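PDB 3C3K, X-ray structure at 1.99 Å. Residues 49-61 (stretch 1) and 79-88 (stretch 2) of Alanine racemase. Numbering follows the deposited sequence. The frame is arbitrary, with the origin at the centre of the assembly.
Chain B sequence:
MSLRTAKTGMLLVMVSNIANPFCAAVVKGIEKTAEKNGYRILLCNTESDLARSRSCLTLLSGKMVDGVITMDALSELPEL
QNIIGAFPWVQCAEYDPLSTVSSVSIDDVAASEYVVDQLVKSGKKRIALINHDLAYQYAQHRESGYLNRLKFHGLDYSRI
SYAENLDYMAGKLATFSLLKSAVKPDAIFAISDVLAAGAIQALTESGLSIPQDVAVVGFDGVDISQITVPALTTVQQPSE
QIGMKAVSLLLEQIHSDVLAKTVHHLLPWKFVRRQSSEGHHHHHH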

# COMPACT_ATOMS: atom_id res chain seq x y z
N ASP B 49 11.68 -13.39 -5.21
CA ASP B 49 13.10 -13.32 -5.46
C ASP B 49 13.73 -14.32 -4.54
O ASP B 49 13.64 -14.21 -3.30
CB ASP B 49 13.58 -11.91 -5.09
CG ASP B 49 15.05 -11.72 -5.28
OD1 ASP B 49 15.81 -12.71 -5.12
OD2 ASP B 49 15.45 -10.58 -5.59
N LEU B 50 14.35 -15.33 -5.15
CA LEU B 50 14.78 -16.51 -4.41
C LEU B 50 15.87 -16.19 -3.42
O LEU B 50 15.89 -16.79 -2.32
CB LEU B 50 15.26 -17.57 -5.37
CG LEU B 50 15.58 -18.93 -4.78
CD1 LEU B 50 14.35 -19.53 -4.16
CD2 LEU B 50 16.06 -19.81 -5.98
N ALA B 51 16.71 -15.22 -3.78
CA ALA B 51 17.81 -14.86 -2.91
C ALA B 51 17.24 -14.19 -1.67
O ALA B 51 17.69 -14.47 -0.56
CB ALA B 51 18.80 -13.96 -3.61
N ARG B 52 16.28 -13.29 -1.85
CA ARG B 52 15.60 -12.70 -0.68
C ARG B 52 14.94 -13.76 0.20
O ARG B 52 15.03 -13.72 1.40
CB ARG B 52 14.53 -11.71 -1.13
CG ARG B 52 15.05 -10.40 -1.45
CD ARG B 52 13.91 -9.41 -1.66
NE ARG B 52 14.38 -8.21 -2.32
CZ ARG B 52 13.63 -7.34 -3.00
NH1 ARG B 52 12.31 -7.52 -3.12
NH2 ARG B 52 14.21 -6.28 -3.56
N SER B 53 14.24 -14.72 -0.41
CA SER B 53 13.54 -15.75 0.34
C SER B 53 14.49 -16.58 1.16
O SER B 53 14.26 -16.79 2.35
CB SER B 53 12.85 -16.69 -0.60
OG SER B 53 12.00 -15.94 -1.43
N ARG B 54 15.55 -17.05 0.52
CA ARG B 54 16.52 -17.87 1.22
C ARG B 54 17.08 -17.14 2.42
O ARG B 54 17.31 -17.72 3.51
CB ARG B 54 17.66 -18.24 0.26
CG ARG B 54 17.27 -19.38 -0.62
CD ARG B 54 18.41 -19.87 -1.55
NE ARG B 54 17.89 -21.07 -2.21
CZ ARG B 54 18.15 -21.46 -3.46
NH1 ARG B 54 18.96 -20.75 -4.25
NH2 ARG B 54 17.57 -22.57 -3.90
N SER B 55 17.29 -15.85 2.24
CA SER B 55 17.91 -15.06 3.28
C SER B 55 16.97 -14.89 4.48
O SER B 55 17.36 -15.08 5.63
CB SER B 55 18.44 -13.75 2.68
OG SER B 55 18.36 -12.70 3.59
N CYS B 56 15.71 -14.58 4.24
CA CYS B 56 14.86 -14.27 5.38
C CYS B 56 14.56 -15.58 6.07
O CYS B 56 14.22 -15.58 7.24
CB CYS B 56 13.61 -13.48 4.99
SG CYS B 56 12.47 -14.42 4.02
N LEU B 57 14.72 -16.70 5.37
CA LEU B 57 14.44 -18.02 5.99
C LEU B 57 15.49 -18.49 6.99
O LEU B 57 15.23 -19.43 7.74
CB LEU B 57 14.04 -19.11 4.94
CG LEU B 57 12.66 -19.01 4.28
CD1 LEU B 57 12.56 -19.98 3.14
CD2 LEU B 57 11.46 -19.19 5.23
N THR B 58 16.64 -17.81 7.08
CA THR B 58 17.56 -18.05 8.18
C THR B 58 16.91 -17.75 9.56
O THR B 58 17.37 -18.26 10.57
CB THR B 58 18.86 -17.27 8.08
OG1 THR B 58 18.56 -15.89 8.07
CG2 THR B 58 19.59 -17.54 6.76
N LEU B 59 15.84 -16.96 9.61
CA LEU B 59 15.13 -16.76 10.86
C LEU B 59 14.53 -18.04 11.43
O LEU B 59 14.40 -18.18 12.66
CB LEU B 59 14.03 -15.71 10.70
CG LEU B 59 14.51 -14.31 10.28
CD1 LEU B 59 13.36 -13.51 9.78
CD2 LEU B 59 15.16 -13.65 11.46
N LEU B 60 14.13 -18.96 10.54
CA LEU B 60 13.52 -20.21 10.94
C LEU B 60 14.59 -21.07 11.54
O LEU B 60 14.47 -21.49 12.70
CB LEU B 60 12.88 -20.94 9.75
CG LEU B 60 11.37 -21.05 9.54
CD1 LEU B 60 11.14 -22.13 8.52
CD2 LEU B 60 10.57 -21.36 10.83
N SER B 61 15.64 -21.32 10.77
CA SER B 61 16.84 -22.02 11.28
C SER B 61 17.37 -21.37 12.55
O SER B 61 17.64 -22.05 13.54
CB SER B 61 17.96 -22.00 10.23
OG SER B 61 18.54 -20.71 10.13
N GLU B 79 11.56 -25.03 -4.39
CA GLU B 79 12.90 -24.49 -4.21
C GLU B 79 13.25 -24.22 -2.73
O GLU B 79 14.41 -24.04 -2.38
CB GLU B 79 13.00 -23.21 -5.01
CG GLU B 79 12.82 -23.40 -6.52
CD GLU B 79 12.98 -22.11 -7.35
OE1 GLU B 79 13.65 -22.17 -8.42
OE2 GLU B 79 12.43 -21.04 -6.96
N LEU B 80 12.24 -24.20 -1.88
CA LEU B 80 12.43 -23.90 -0.48
C LEU B 80 12.12 -25.03 0.48
O LEU B 80 12.30 -24.87 1.68
CB LEU B 80 11.60 -22.67 -0.07
CG LEU B 80 11.82 -21.33 -0.77
CD1 LEU B 80 10.73 -20.30 -0.26
CD2 LEU B 80 13.26 -20.79 -0.62
N GLN B 81 11.66 -26.16 -0.07
CA GLN B 81 11.12 -27.26 0.73
C GLN B 81 12.25 -27.81 1.62
O GLN B 81 12.02 -28.17 2.78
CB GLN B 81 10.42 -28.30 -0.16
CG GLN B 81 11.22 -29.50 -0.64
CD GLN B 81 10.75 -30.02 -2.03
OE1 GLN B 81 11.58 -30.23 -2.94
NE2 GLN B 81 9.41 -30.17 -2.19
N ASN B 82 13.48 -27.73 1.13
CA ASN B 82 14.57 -28.24 1.91
C ASN B 82 14.91 -27.36 3.09
O ASN B 82 15.42 -27.86 4.09
CB ASN B 82 15.78 -28.45 1.04
CG ASN B 82 15.69 -29.74 0.26
OD1 ASN B 82 15.22 -30.78 0.77
ND2 ASN B 82 16.08 -29.67 -0.99
N ILE B 83 14.64 -26.07 2.99
CA ILE B 83 14.89 -25.19 4.13
C ILE B 83 13.76 -25.34 5.14
O ILE B 83 14.01 -25.38 6.33
CB ILE B 83 15.06 -23.68 3.71
CG1 ILE B 83 16.34 -23.47 2.88
CG2 ILE B 83 15.06 -22.78 4.94
CD1 ILE B 83 16.31 -22.19 2.09
N ILE B 84 12.53 -25.38 4.67
CA ILE B 84 11.38 -25.35 5.57
C ILE B 84 11.02 -26.71 6.19
O ILE B 84 10.57 -26.77 7.32
CB ILE B 84 10.16 -24.72 4.84
CG1 ILE B 84 10.59 -23.35 4.26
CG2 ILE B 84 8.95 -24.60 5.81
CD1 ILE B 84 9.53 -22.50 3.57
N GLY B 85 11.19 -27.81 5.45
CA GLY B 85 10.99 -29.15 6.03
C GLY B 85 9.60 -29.23 6.64
O GLY B 85 8.60 -28.87 6.02
N ALA B 86 9.56 -29.66 7.89
CA ALA B 86 8.34 -29.82 8.65
C ALA B 86 7.91 -28.54 9.38
O ALA B 86 6.88 -28.55 10.09
CB ALA B 86 8.54 -30.91 9.65
N PHE B 87 8.69 -27.45 9.28
CA PHE B 87 8.28 -26.22 9.96
C PHE B 87 6.88 -25.80 9.52
O PHE B 87 6.50 -26.04 8.37
CB PHE B 87 9.30 -25.08 9.77
CG PHE B 87 10.60 -25.25 10.56
CD1 PHE B 87 10.64 -24.92 11.92
CD2 PHE B 87 11.78 -25.69 9.94
CE1 PHE B 87 11.83 -25.03 12.67
CE2 PHE B 87 12.99 -25.78 10.65
CZ PHE B 87 13.02 -25.46 12.03
N PRO B 88 6.07 -25.20 10.43
CA PRO B 88 4.76 -24.70 9.99
C PRO B 88 4.87 -23.78 8.75
O PRO B 88 5.71 -22.89 8.72
CB PRO B 88 4.27 -23.90 11.16
CG PRO B 88 4.92 -24.59 12.36
CD PRO B 88 6.33 -24.89 11.86

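Two helical segments of one chain lie side by side, the axes of helices 50-56 and 79-84 running almost parallel (8°) at a closest approach of 10.9 Å. No hydrogen bond crosses between the stretches; the 539 Å² buried, counting both sides, is mostly apolar packing centred on Leu60, Leu57 and Ile83.

Leu60 has the largest area covered, 91 Å². Its CA-CB bond points toward stretch 2, and CD1 lies 3.7 Å from Phe87 CB and 4.3 Å from Ile84 CG2. The chi1 of -108° falls between the usual wells, while CD2 approaches the Phe87 ring obliquely. Phe87 reaches this position through the type II' turn from Ile84, closed by a 2.8 Å bond from Phe87 N to Ile84 O. Gly85, with positive phi, suits the turn by backbone conformation, without touching stretch 1.

One turn earlier, buried Leu57 (m, t) packs against three residues. Its CB sits 3.8 Å from Ile83 CG2, and its CD1 lies 3.9 Å from Leu80 CD1 and 4.0 Å from Ile84 CD1. The branched aliphatic side chains suit this apolar space, where their methyl groups make van der Waals contacts. Ile83, pointing toward stretch 1, also extends CD1 to within 4.0 Å of Arg54 CG, so the aliphatic part of the arginine continues the apolar surface.

Leu80 starts sideways, but its end comes nearer: CD2 is 3.9 Å from Leu50 CD1 and 4.1 Å from Ser53 CB. Ser53, buried and pointing toward stretch 2, contributes its CB to this contact, a small apolar surface beside Leu80.

At the exposed margin, Arg54 NH2 lies 3.8 Å from Glu79 O, near the guanidinium plane, and Leu50 CD1 is 3.7 Å from Glu79 OE2. Asp49 caps the first helix, its OD1 accepting from Ala51 N at 3.0 Å and, weakly, from Arg52 N at 3.4 Å.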